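Local coordinates for protein putative peptidase (Bacteroides fragilis, PDB 5DYN) that probably hydrolyses peptide bonds as a clostripain-family cysteine protease that activates B. fragilis toxin, and is represented here by its C-terminal part, at residues Asn139-Cys147 / Tyr158-Gln166; Leu119-Ser127 / Glu231-Ala239. All coordinates share one frame; numbering follows the deposited sequence. Where two conformers were deposited one is given.

Contact 1 (Asn139-Cys147 / Tyr158-Gln166). With NA (sodium ion), chain I.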
loop_
_atom_site.group_PDB
_atom_site.type_symbol
_atom_site.label_atom_id
_atom_site.label_comp_id
_atom_site.label_asym_id
_atom_site.label_seq_id
_atom_site.Cartn_x
_atom_site.Cartn_y
_atom_site.Cartn_z
ATOM N N ASN B 139 15.827 -13.766 19.587
ATOM C CA ASN B 139 16.087 -12.724 18.599
ATOM C C ASN B 139 16.927 -13.246 17.439
ATOM O O ASN B 139 17.875 -14.009 17.634
ATOM C CB ASN B 139 16.782 -11.524 19.245
ATOM C CG ASN B 139 15.814 -10.613 19.972
ATOM O OD1 ASN B 139 14.615 -10.610 19.688
ATOM N ND2 ASN B 139 16.331 -9.831 20.913
ATOM N N PHE B 140 16.568 -12.833 16.230
ATOM C CA PHE B 140 17.230 -13.323 15.031
ATOM C C PHE B 140 18.498 -12.529 14.721
ATOM O O PHE B 140 18.645 -11.384 15.147
ATOM C CB PHE B 140 16.269 -13.268 13.839
ATOM C CG PHE B 140 15.072 -14.173 13.976
ATOM C CD1 PHE B 140 13.970 -13.786 14.726
ATOM C CD2 PHE B 140 15.045 -15.410 13.346
ATOM C CE1 PHE B 140 12.865 -14.614 14.848
ATOM C CE2 PHE B 140 13.946 -16.245 13.465
ATOM C CZ PHE B 140 12.853 -15.846 14.218
ATOM N N ASP B 141 19.416 -13.153 13.992
ATOM C CA ASP B 141 20.577 -12.456 13.450
ATOM C C ASP B 141 20.193 -11.868 12.094
ATOM O O ASP B 141 20.291 -12.538 11.066
ATOM C CB ASP B 141 21.772 -13.406 13.325
ATOM C CG ASP B 141 23.021 -12.717 12.801
ATOM O OD1 ASP B 141 23.116 -11.475 12.908
ATOM O OD2 ASP B 141 23.915 -13.425 12.289
ATOM N N LEU B 142 19.749 -10.615 12.100
ATOM C CA LEU B 142 19.118 -10.023 10.923
ATOM C C LEU B 142 20.039 -9.138 10.093
ATOM O O LEU B 142 19.569 -8.349 9.271
ATOM C CB LEU B 142 17.893 -9.214 11.346
ATOM C CG LEU B 142 16.742 -10.032 11.925
ATOM C CD1 LEU B 142 15.607 -9.122 12.359
ATOM C CD2 LEU B 142 16.267 -11.045 10.898
ATOM N N SER B 143 21.343 -9.260 10.306
ATOM C CA SER B 143 22.301 -8.518 9.499
ATOM C C SER B 143 22.233 -9.028 8.065
ATOM O O SER B 143 22.213 -10.236 7.831
ATOM C CB SER B 143 23.719 -8.655 10.060
ATOM O OG SER B 143 24.083 -10.016 10.192
ATOM N N GLY B 144 22.177 -8.107 7.110
ATOM C CA GLY B 144 22.069 -8.484 5.712
ATOM C C GLY B 144 20.630 -8.591 5.248
ATOM O O GLY B 144 20.357 -8.607 4.047
ATOM N N VAL B 145 19.703 -8.674 6.197
ATOM C CA VAL B 145 18.281 -8.675 5.869
ATOM C C VAL B 145 17.765 -7.244 5.838
ATOM O O VAL B 145 17.673 -6.593 6.880
ATOM C CB VAL B 145 17.450 -9.490 6.878
ATOM C CG1 VAL B 145 15.977 -9.461 6.491
ATOM C CG2 VAL B 145 17.958 -10.920 6.961
ATOM N N MET B 146 17.442 -6.762 4.641
ATOM C CA MET B 146 16.987 -5.387 4.450
ATOM C C MET B 146 15.857 -5.035 5.398
ATOM O O MET B 146 14.864 -5.758 5.495
ATOM C CB MET B 146 16.527 -5.158 3.009
ATOM C CG MET B 146 15.935 -3.771 2.769
ATOM S SD MET B 146 17.146 -2.454 3.020
ATOM C CE MET B 146 16.111 -0.995 2.894
ATOM N N CYS B 147 16.028 -3.928 6.110
ATOM C CA CYS B 147 14.986 -3.411 6.981
ATOM C C CYS B 147 14.377 -2.169 6.348
ATOM O O CYS B 147 15.067 -1.167 6.154
ATOM C CB CYS B 147 15.544 -3.086 8.364
ATOM S SG CYS B 147 14.297 -2.590 9.569
ATOM N N TYR B 158 10.723 -5.932 7.658
ATOM C CA TYR B 158 11.909 -6.487 7.019
ATOM C C TYR B 158 11.535 -7.164 5.709
ATOM O O TYR B 158 10.385 -7.551 5.511
ATOM C CB TYR B 158 12.603 -7.491 7.934
ATOM C CG TYR B 158 13.273 -6.881 9.137
ATOM C CD1 TYR B 158 12.557 -6.624 10.298
ATOM C CD2 TYR B 158 14.628 -6.572 9.119
ATOM C CE1 TYR B 158 13.171 -6.070 11.408
ATOM C CE2 TYR B 158 15.251 -6.021 10.222
ATOM C CZ TYR B 158 14.518 -5.772 11.363
ATOM O OH TYR B 158 15.132 -5.222 12.463
ATOM N N ASP B 159 12.505 -7.312 4.817
ATOM C CA ASP B 159 12.255 -7.984 3.551
ATOM C C ASP B 159 11.990 -9.472 3.775
ATOM O O ASP B 159 12.811 -10.174 4.360
ATOM C CB ASP B 159 13.429 -7.789 2.597
ATOM C CG ASP B 159 13.175 -8.401 1.239
ATOM O OD1 ASP B 159 12.442 -7.783 0.438
ATOM O OD2 ASP B 159 13.703 -9.502 0.976
ATOM N N LEU B 160 10.835 -9.940 3.310
ATOM C CA LEU B 160 10.418 -11.323 3.522
ATOM C C LEU B 160 11.375 -12.324 2.886
ATOM O O LEU B 160 11.777 -13.302 3.520
ATOM C CB LEU B 160 9.003 -11.539 2.977
ATOM C CG LEU B 160 8.485 -12.980 2.985
ATOM C CD1 LEU B 160 8.341 -13.491 4.407
ATOM C CD2 LEU B 160 7.165 -13.082 2.237
ATOM N N ASP B 161 11.739 -12.075 1.634
ATOM C CA ASP B 161 12.606 -12.987 0.901
ATOM C C ASP B 161 13.976 -13.142 1.557
ATOM O O ASP B 161 14.480 -14.257 1.695
ATOM C CB ASP B 161 12.776 -12.515 -0.542
ATOM C CG ASP B 161 13.830 -13.307 -1.289
ATOM O OD1 ASP B 161 13.501 -14.404 -1.790
ATOM O OD2 ASP B 161 14.985 -12.834 -1.372
ATOM N N ARG B 162 14.575 -12.028 1.963
ATOM C CA ARG B 162 15.891 -12.070 2.589
ATOM C C ARG B 162 15.837 -12.727 3.964
ATOM O O ARG B 162 16.808 -13.342 4.405
ATOM C CB ARG B 162 16.480 -10.662 2.693
ATOM C CG ARG B 162 16.846 -10.041 1.353
ATOM C CD ARG B 162 18.005 -10.775 0.691
ATOM N NE ARG B 162 17.564 -11.931 -0.084
ATOM C CZ ARG B 162 18.384 -12.806 -0.659
ATOM N NH1 ARG B 162 19.698 -12.662 -0.551
ATOM N NH2 ARG B 162 17.887 -13.826 -1.343
ATOM N N PHE B 163 14.696 -12.601 4.634
ATOM C CA PHE B 163 14.504 -13.241 5.931
ATOM C C PHE B 163 14.423 -14.764 5.798
ATOM O O PHE B 163 15.038 -15.495 6.580
ATOM C CB PHE B 163 13.244 -12.700 6.612
ATOM C CG PHE B 163 12.839 -13.473 7.836
ATOM C CD1 PHE B 163 13.640 -13.481 8.966
ATOM C CD2 PHE B 163 11.652 -14.189 7.857
ATOM C CE1 PHE B 163 13.269 -14.193 10.094
ATOM C CE2 PHE B 163 11.273 -14.903 8.984
ATOM C CZ PHE B 163 12.085 -14.906 10.102
ATOM N N ILE B 164 13.665 -15.239 4.814
ATOM C CA ILE B 164 13.563 -16.676 4.570
ATOM C C ILE B 164 14.924 -17.207 4.130
ATOM O O ILE B 164 15.330 -18.304 4.515
ATOM C CB ILE B 164 12.491 -17.015 3.503
ATOM C CG1 ILE B 164 11.119 -16.502 3.938
ATOM C CG2 ILE B 164 12.409 -18.516 3.280
ATOM C CD1 ILE B 164 10.608 -17.138 5.215
ATOM N N TYR B 165 15.632 -16.407 3.339
ATOM C CA TYR B 165 16.976 -16.756 2.893
ATOM C C TYR B 165 17.932 -16.900 4.076
ATOM O O TYR B 165 18.771 -17.802 4.107
ATOM C CB TYR B 165 17.504 -15.701 1.920
ATOM C CG TYR B 165 18.851 -16.038 1.325
ATOM C CD1 TYR B 165 18.944 -16.762 0.145
ATOM C CD2 TYR B 165 20.029 -15.628 1.939
ATOM C CE1 TYR B 165 20.170 -17.073 -0.406
ATOM C CE2 TYR B 165 21.261 -15.934 1.394
ATOM C CZ TYR B 165 21.324 -16.657 0.223
ATOM O OH TYR B 165 22.545 -16.964 -0.327
ATOM N N GLN B 166 17.798 -16.000 5.041
ATOM C CA GLN B 166 18.653 -15.997 6.220
ATOM C C GLN B 166 18.475 -17.268 7.048
ATOM O O GLN B 166 19.449 -17.951 7.374
ATOM C CB GLN B 166 18.357 -14.766 7.079
ATOM C CG GLN B 166 19.342 -14.525 8.212
ATOM C CD GLN B 166 20.562 -13.741 7.769
ATOM O OE1 GLN B 166 21.152 -14.024 6.726
ATOM N NE2 GLN B 166 20.938 -12.739 8.556
HETATM NA NA NA I . 19.141 -7.417 2.183
#
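Gln166 holds a loop turn with one amide nitrogen: its NE2 donates to Asp141 O at a short 2.6 Å and to Ser143 O at 2.9 Å. The chain first leaves anti to the backbone N (chi1 -170°), then bends at chi2 (86°), which brings NE2 between the two carbonyls of the turn. Glutamine suits the place, because a neutral NH2 group can serve two carbonyls while its CB and CG rest near Val145. Those carbonyls flank Leu142, which opens the type II turn closing at Val145. In that turn Gly144 takes a positive phi that suits a residue without CB, and its O binds a sodium ion at 2.5 Å, in a site that also includes Asp207 and Asn205.

Farther along, the Tyr158 ring is sandwiched. Leu142 CD1 lies over one face in a CH-pi contact, 3.9 Å from the ring centroid, and Cys147 SG lies over the opposite face, 3.8 Å from it. The edge of Phe163 meets the face of Phe140 in a T-shaped pair, planes at 76°, while Val145, compact and branched, sets CG1 against Phe163 N and CG2 against Arg162 O.

Asp159 N donates to Met146 O (2.9 Å) beside the single bridge between Cys147 and Tyr158. Asp159 also N-caps the helix, its OD2 accepting from Arg162 N, while its OD1 is hydrogen-bonded to Tyr148 OH and Lys209 N. The loop thus flanks the start of helix 160-167; strand 158-159 pairs antiparallel with strand 212-213, and Leu160 and Ile164 lean on Trp177 of helix 172-182.

Contact 2 (Leu119-Ser127 / Glu231-Ala239). With NA (sodium ion), chain G.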
loop_
_atom_site.group_PDB
_atom_site.type_symbol
_atom_site.label_atom_id
_atom_site.label_comp_id
_atom_site.label_asym_id
_atom_site.label_seq_id
_atom_site.Cartn_x
_atom_site.Cartn_y
_atom_site.Cartn_z
ATOM N N LEU B 119 -1.033 -15.255 -3.085
ATOM C CA LEU B 119 -0.761 -15.092 -1.657
ATOM C C LEU B 119 -1.073 -16.350 -0.844
ATOM O O LEU B 119 -0.416 -16.625 0.162
ATOM C CB LEU B 119 -1.549 -13.904 -1.102
ATOM C CG LEU B 119 -0.745 -12.613 -0.943
ATOM C CD1 LEU B 119 0.316 -12.781 0.138
ATOM C CD2 LEU B 119 -0.106 -12.212 -2.264
ATOM N N GLU B 120 -2.072 -17.111 -1.275
ATOM C CA GLU B 120 -2.402 -18.351 -0.591
ATOM C C GLU B 120 -1.319 -19.400 -0.822
ATOM O O GLU B 120 -0.946 -20.121 0.104
ATOM C CB GLU B 120 -3.767 -18.865 -1.042
ATOM C CG GLU B 120 -4.904 -17.950 -0.620
ATOM C CD GLU B 120 -6.266 -18.585 -0.789
ATOM O OE1 GLU B 120 -6.352 -19.649 -1.438
ATOM O OE2 GLU B 120 -7.249 -18.018 -0.266
ATOM N N ASN B 121 -0.809 -19.485 -2.049
ATOM C CA ASN B 121 0.300 -20.382 -2.360
ATOM C C ASN B 121 1.539 -20.021 -1.546
ATOM O O ASN B 121 2.292 -20.895 -1.114
ATOM C CB ASN B 121 0.636 -20.343 -3.855
ATOM C CG ASN B 121 -0.472 -20.911 -4.724
ATOM O OD1 ASN B 121 -1.364 -21.607 -4.239
ATOM N ND2 ASN B 121 -0.412 -20.622 -6.021
ATOM N N LEU B 122 1.743 -18.722 -1.345
ATOM C CA LEU B 122 2.886 -18.230 -0.587
ATOM C C LEU B 122 2.780 -18.623 0.885
ATOM O O LEU B 122 3.769 -19.018 1.504
ATOM C CB LEU B 122 3.006 -16.712 -0.722
ATOM C CG LEU B 122 4.263 -16.085 -0.116
ATOM C CD1 LEU B 122 5.515 -16.707 -0.718
ATOM C CD2 LEU B 122 4.252 -14.576 -0.317
ATOM N N ALA B 123 1.575 -18.515 1.438
ATOM C CA ALA B 123 1.323 -18.914 2.818
ATOM C C ALA B 123 1.606 -20.400 3.020
ATOM O O ALA B 123 2.145 -20.804 4.050
ATOM C CB ALA B 123 -0.110 -18.587 3.212
ATOM N N VAL B 124 1.234 -21.211 2.033
ATOM C CA VAL B 124 1.524 -22.638 2.070
ATOM C C VAL B 124 3.030 -22.858 2.057
ATOM O O VAL B 124 3.569 -23.584 2.891
ATOM C CB VAL B 124 0.881 -23.388 0.881
ATOM C CG1 VAL B 124 1.288 -24.853 0.891
ATOM C CG2 VAL B 124 -0.632 -23.256 0.924
ATOM N N ALA B 125 3.701 -22.213 1.107
ATOM C CA ALA B 125 5.148 -22.310 0.972
ATOM C C ALA B 125 5.860 -21.905 2.255
ATOM O O ALA B 125 6.808 -22.562 2.686
ATOM C CB ALA B 125 5.627 -21.451 -0.182
ATOM N N THR B 126 5.395 -20.819 2.862
ATOM C CA THR B 126 6.021 -20.290 4.068
ATOM C C THR B 126 5.810 -21.222 5.259
ATOM O O THR B 126 6.695 -21.371 6.104
ATOM C CB THR B 126 5.481 -18.890 4.402
ATOM O OG1 THR B 126 5.550 -18.062 3.232
ATOM C CG2 THR B 126 6.294 -18.257 5.503
ATOM N N SER B 127 4.645 -21.868 5.312
ATOM C CA SER B 127 4.335 -22.794 6.399
ATOM C C SER B 127 5.231 -24.030 6.371
ATOM O O SER B 127 5.400 -24.699 7.386
ATOM C CB SER B 127 2.863 -23.214 6.350
ATOM O OG SER B 127 2.585 -23.966 5.184
ATOM N N GLU B 231 -4.254 -12.459 9.845
ATOM C CA GLU B 231 -4.646 -13.701 9.194
ATOM C C GLU B 231 -3.433 -14.403 8.588
ATOM O O GLU B 231 -3.413 -15.627 8.449
ATOM C CB GLU B 231 -5.700 -13.434 8.119
ATOM C CG GLU B 231 -6.926 -12.683 8.622
ATOM C CD GLU B 231 -7.661 -13.420 9.727
ATOM O OE1 GLU B 231 -7.612 -14.667 9.753
ATOM O OE2 GLU B 231 -8.287 -12.751 10.574
ATOM N N TRP B 232 -2.419 -13.622 8.229
ATOM C CA TRP B 232 -1.192 -14.187 7.683
ATOM C C TRP B 232 -0.490 -15.046 8.728
ATOM O O TRP B 232 0.009 -16.119 8.416
ATOM C CB TRP B 232 -0.254 -13.087 7.187
ATOM C CG TRP B 232 1.113 -13.589 6.838
ATOM C CD1 TRP B 232 2.245 -13.474 7.593
ATOM C CD2 TRP B 232 1.493 -14.297 5.651
ATOM N NE1 TRP B 232 3.307 -14.058 6.947
ATOM C CE2 TRP B 232 2.874 -14.572 5.753
ATOM C CE3 TRP B 232 0.803 -14.722 4.510
ATOM C CZ2 TRP B 232 3.577 -15.253 4.759
ATOM C CZ3 TRP B 232 1.503 -15.399 3.524
ATOM C CH2 TRP B 232 2.876 -15.658 3.655
ATOM N N TYR B 233 -0.467 -14.569 9.967
ATOM C CA TYR B 233 0.111 -15.322 11.077
ATOM C C TYR B 233 -0.479 -16.727 11.174
ATOM O O TYR B 233 0.248 -17.704 11.348
ATOM C CB TYR B 233 -0.108 -14.572 12.395
ATOM C CG TYR B 233 0.098 -15.415 13.636
ATOM C CD1 TYR B 233 1.355 -15.543 14.215
ATOM C CD2 TYR B 233 -0.968 -16.080 14.235
ATOM C CE1 TYR B 233 1.546 -16.312 15.349
ATOM C CE2 TYR B 233 -0.788 -16.852 15.364
ATOM C CZ TYR B 233 0.468 -16.964 15.917
ATOM O OH TYR B 233 0.645 -17.732 17.043
ATOM N N LYS B 234 -1.800 -16.814 11.058
ATOM C CA LYS B 234 -2.514 -18.077 11.230
ATOM C C LYS B 234 -2.167 -19.109 10.153
ATOM O O LYS B 234 -2.250 -20.314 10.394
ATOM C CB LYS B 234 -4.024 -17.818 11.245
ATOM C CG LYS B 234 -4.472 -16.906 12.384
ATOM C CD LYS B 234 -5.887 -16.385 12.183
ATOM C CE LYS B 234 -6.254 -15.367 13.258
ATOM N NZ LYS B 234 -7.509 -14.628 12.930
ATOM N N VAL B 235 -1.764 -18.638 8.977
ATOM C CA VAL B 235 -1.516 -19.533 7.849
ATOM C C VAL B 235 -0.053 -19.580 7.410
ATOM O O VAL B 235 0.310 -20.383 6.555
ATOM C CB VAL B 235 -2.377 -19.139 6.623
ATOM C CG1 VAL B 235 -3.855 -19.322 6.929
ATOM C CG2 VAL B 235 -2.084 -17.705 6.202
ATOM N N SER B 236 0.784 -18.725 7.991
ATOM C CA SER B 236 2.176 -18.624 7.560
ATOM C C SER B 236 3.071 -19.686 8.186
ATOM O O SER B 236 4.148 -19.974 7.667
ATOM C CB SER B 236 2.740 -17.245 7.889
ATOM O OG SER B 236 2.637 -16.981 9.278
ATOM N N GLY B 237 2.634 -20.247 9.308
ATOM C CA GLY B 237 3.421 -21.236 10.020
ATOM C C GLY B 237 4.029 -20.686 11.298
ATOM O O GLY B 237 4.643 -21.426 12.069
ATOM N N TRP B 238 3.861 -19.385 11.517
ATOM C CA TRP B 238 4.395 -18.721 12.704
ATOM C C TRP B 238 3.862 -19.332 13.995
ATOM O O TRP B 238 4.577 -19.392 14.997
ATOM C CB TRP B 238 4.075 -17.222 12.678
ATOM C CG TRP B 238 5.118 -16.392 11.992
ATOM C CD1 TRP B 238 4.969 -15.671 10.844
ATOM C CD2 TRP B 238 6.475 -16.200 12.412
ATOM N NE1 TRP B 238 6.145 -15.039 10.525
ATOM C CE2 TRP B 238 7.087 -15.349 11.470
ATOM C CE3 TRP B 238 7.231 -16.665 13.494
ATOM C CZ2 TRP B 238 8.421 -14.954 11.576
ATOM C CZ3 TRP B 238 8.554 -16.271 13.598
ATOM C CH2 TRP B 238 9.136 -15.426 12.643
ATOM N N ALA B 239 2.610 -19.785 13.968
ATOM C CA ALA B 239 1.980 -20.390 15.143
ATOM C C ALA B 239 2.710 -21.655 15.590
ATOM O O ALA B 239 2.667 -22.026 16.762
ATOM C CB ALA B 239 0.515 -20.704 14.859
HETATM NA NA NA G . 5.485 -13.277 8.223
#
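A knob-into-hole contact joins helix 119-127 to the weakly bonded helix 231-236: the indole of Trp232 is the knob, and Leu119, Leu122, Ala123 and Thr126 form the hole. The two axes approach to 8.8 Å at 51°. Trp232 turns its CG away from the backbone N (chi1 170°), which sends its six-membered ring at the other helix, where CZ3 comes within 3.6 Å of Ala123 CB. Alanine suits this place, since its small methyl admits the indole and meets Val235 CG2 at 3.7 Å. Thr126 OG1 sits at the ring edge, near its plane, 3.6 Å from Trp232 CH2. This hydroxyl donates to Leu122 O (2.7 Å), a carbonyl that also accepts from Thr126 N, and is hydrogen-bonded to Trp177 NE1 of helix 172-182. A polar group can therefore be buried beside an aromatic edge.

Just after helix 231-236 the backbones close up, with Ser127 CA 4.0 Å from Gly237 CA. Glycine fits the positive phi and this narrow gap.

The five-membered ring of Trp232 points to the ion modelled as sodium, 2.6 Å from its NE1 and in the indole plane; Trp238 NE1, Tyr227 and Thr213 complete the site. A neutral indole nitrogen carries a proton and has no in-plane lone pair for a cation, so water may fit at least as naturally, although 2.6 Å is short for that; the ion's identity deserves caution.

How the contacts relate
Contact 1 is nested along the chain within the long loop that contact 2 closes, and their centres lie about 17 Å apart. They nevertheless meet through apolar side chains: Phe163 CE2 packs at 3.9 Å on Trp238 CZ2, and Leu160 CD2 lies 4.2 Å from Leu122 CD2. Trp238 thus serves both the ion site of contact 2 and the aromatic group of contact 1. Trp177 of helix 172-182 is a second shared neighbour, touching Leu160 and Ile164 as well as Leu122. Thr213 forms a third tie, bonding to the Tyr158 backbone while lying in the site of the contact 2 ion modelled as sodium. The two sodium sites are separate, the ions standing 16.0 Å apart.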